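Long-range contact in cytochrome P450 (Picrophilus torridus, PDB 2RFB), which binds heme b through a thiolate ligand to its iron and is probably a monooxygenase that inserts one atom of molecular oxygen into its substrates: residues D10-V15 with G254-V259. Sequence-based numbering, arbitrary orientation.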
loop_
_atom_site.group_PDB
_atom_site.type_symbol
_atom_site.label_atom_id
_atom_site.label_comp_id
_atom_site.label_asym_id
_atom_site.label_seq_id
_atom_site.Cartn_x
_atom_site.Cartn_y
_atom_site.Cartn_z
ATOM N N ASP A 10 4.999 17.725 -19.220
ATOM C CA ASP A 10 5.834 16.511 -19.205
ATOM C C ASP A 10 5.138 15.259 -19.758
ATOM O O ASP A 10 5.240 14.190 -19.157
ATOM C CB ASP A 10 6.386 16.240 -17.799
ATOM C CG ASP A 10 7.394 17.292 -17.362
ATOM O OD1 ASP A 10 8.059 17.131 -16.305
ATOM O OD2 ASP A 10 7.534 18.294 -18.102
ATOM N N GLY A 11 4.418 15.396 -20.870
ATOM C CA GLY A 11 3.671 14.277 -21.474
ATOM C C GLY A 11 2.431 13.678 -20.763
ATOM O O GLY A 11 1.885 12.674 -21.247
ATOM N N ALA A 12 1.968 14.274 -19.653
ATOM C CA ALA A 12 0.768 13.798 -18.972
ATOM C C ALA A 12 -0.124 14.936 -18.444
ATOM O O ALA A 12 0.322 16.062 -18.271
ATOM C CB ALA A 12 1.143 12.850 -17.799
ATOM N N TRP A 13 -1.386 14.613 -18.182
ATOM C CA TRP A 13 -2.309 15.537 -17.574
ATOM C C TRP A 13 -2.017 15.318 -16.144
ATOM O O TRP A 13 -1.747 14.204 -15.777
ATOM C CB TRP A 13 -3.769 15.191 -17.879
ATOM C CG TRP A 13 -4.195 15.582 -19.271
ATOM C CD1 TRP A 13 -4.262 14.769 -20.369
ATOM C CD2 TRP A 13 -4.638 16.887 -19.714
ATOM N NE1 TRP A 13 -4.677 15.491 -21.480
ATOM C CE2 TRP A 13 -4.922 16.787 -21.105
ATOM C CE3 TRP A 13 -4.807 18.123 -19.077
ATOM C CZ2 TRP A 13 -5.366 17.868 -21.858
ATOM C CZ3 TRP A 13 -5.236 19.210 -19.832
ATOM C CH2 TRP A 13 -5.533 19.073 -21.202
ATOM N N HIS A 14 -2.032 16.382 -15.343
ATOM C CA HIS A 14 -2.020 16.219 -13.878
ATOM C C HIS A 14 -3.346 16.638 -13.266
ATOM O O HIS A 14 -3.892 17.705 -13.622
ATOM C CB HIS A 14 -0.839 16.968 -13.281
ATOM C CG HIS A 14 0.446 16.631 -13.957
ATOM N ND1 HIS A 14 1.444 15.902 -13.337
ATOM C CD2 HIS A 14 0.865 16.855 -15.228
ATOM C CE1 HIS A 14 2.439 15.732 -14.192
ATOM N NE2 HIS A 14 2.112 16.298 -15.345
ATOM N N VAL A 15 -3.870 15.772 -12.401
ATOM C CA VAL A 15 -5.237 15.904 -11.862
ATOM C C VAL A 15 -5.183 15.946 -10.375
ATOM O O VAL A 15 -4.659 15.020 -9.724
ATOM C CB VAL A 15 -6.127 14.744 -12.332
ATOM C CG1 VAL A 15 -7.534 14.809 -11.725
ATOM C CG2 VAL A 15 -6.223 14.782 -13.881
ATOM N N GLY A 254 -5.098 8.114 -25.665
ATOM C CA GLY A 254 -3.653 7.888 -25.581
ATOM C C GLY A 254 -2.934 8.657 -24.479
ATOM O O GLY A 254 -1.833 8.273 -24.041
ATOM N N ASP A 255 -3.559 9.749 -24.036
ATOM C CA ASP A 255 -2.966 10.691 -23.109
ATOM C C ASP A 255 -2.790 10.030 -21.768
ATOM O O ASP A 255 -3.703 9.392 -21.258
ATOM C CB ASP A 255 -3.838 11.950 -22.967
ATOM C CG ASP A 255 -3.633 12.945 -24.096
ATOM O OD1 ASP A 255 -4.516 13.814 -24.319
ATOM O OD2 ASP A 255 -2.580 12.882 -24.756
ATOM N N GLN A 256 -1.599 10.165 -21.209
ATOM C CA GLN A 256 -1.372 9.731 -19.854
ATOM C C GLN A 256 -2.040 10.731 -18.880
ATOM O O GLN A 256 -2.074 11.948 -19.119
ATOM C CB GLN A 256 0.116 9.631 -19.571
ATOM C CG GLN A 256 0.398 9.181 -18.165
ATOM C CD GLN A 256 1.882 9.031 -17.901
ATOM O OE1 GLN A 256 2.709 9.264 -18.788
ATOM N NE2 GLN A 256 2.226 8.646 -16.685
ATOM N N VAL A 257 -2.568 10.188 -17.798
ATOM C CA VAL A 257 -3.327 10.941 -16.831
ATOM C C VAL A 257 -2.820 10.613 -15.456
ATOM O O VAL A 257 -2.951 9.469 -14.992
ATOM C CB VAL A 257 -4.792 10.566 -16.901
ATOM C CG1 VAL A 257 -5.541 11.274 -15.815
ATOM C CG2 VAL A 257 -5.367 11.015 -18.236
ATOM N N ILE A 258 -2.195 11.586 -14.808
ATOM C CA ILE A 258 -1.661 11.342 -13.472
ATOM C C ILE A 258 -2.561 12.019 -12.421
ATOM O O ILE A 258 -2.872 13.199 -12.503
ATOM C CB ILE A 258 -0.218 11.859 -13.289
ATOM C CG1 ILE A 258 0.709 11.471 -14.460
ATOM C CG2 ILE A 258 0.331 11.400 -11.924
ATOM C CD1 ILE A 258 2.245 11.872 -14.247
ATOM N N VAL A 259 -2.880 11.274 -11.397
ATOM C CA VAL A 259 -3.902 11.583 -10.458
ATOM C C VAL A 259 -3.214 11.675 -9.067
ATOM O O VAL A 259 -2.457 10.754 -8.669
ATOM C CB VAL A 259 -4.906 10.436 -10.624
ATOM C CG1 VAL A 259 -5.191 9.745 -9.392
ATOM C CG2 VAL A 259 -6.148 10.884 -11.428
#
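Trp13 and Val257 pair across two parallel strands, 12-15 and 256-259, and illustrate how a side-chain bond can supplement the backbone bonds of a parallel pair. The backbone of Trp13 is gripped at both polar atoms: its N donates to Gln256 O (2.9 Å) and its O accepts from Ile258 N (2.8 Å), both nearly straight. Two residues on, Val15 N donates to Ile258 O at 2.8 Å, a more bent bond.

Followed outward, the Trp13 side chain runs back toward Asp255, just ahead of Gln256. CB lies near Gln256 O; chi1 of -77° sets CG beside the backbone N, and CD1 then meets the same carbonyl oxygen and Asp255 CB, which lies in the ring plane at its edge. NE1 makes a weak bond to Asp255 OD1 (3.3 Å), the carboxylate turned 64° from the indole; that oxygen also accepts from Lys252 N. Beyond this contact the indole packs edge-to-face with His8 and touches Lys249 and Ile251. An alanine here would probably leave Asp255 OD1 with one donor fewer and open a gap beside Asp255 CB, where CD1 and NE1 had lain.

On the same face Val15 CG2 packs on Val257 CG1 (4.1 Å) and Val15 CB on Val259 CG2, with Val21 of helix 18-26 against both Val15 and Val259. On the other face Ala12 CB touches Ile258 CG1 (3.6 Å), and Ile258 CD1 lies 3.9 Å from His14 CE1, whose ring is held by Tyr260 OH and Tyr9 O.

With strand 7-9 antiparallel to 12-15, the pair completes a three-stranded mixed sheet, consistent with the N-terminal beta-rich region of the cytochrome P450 fold.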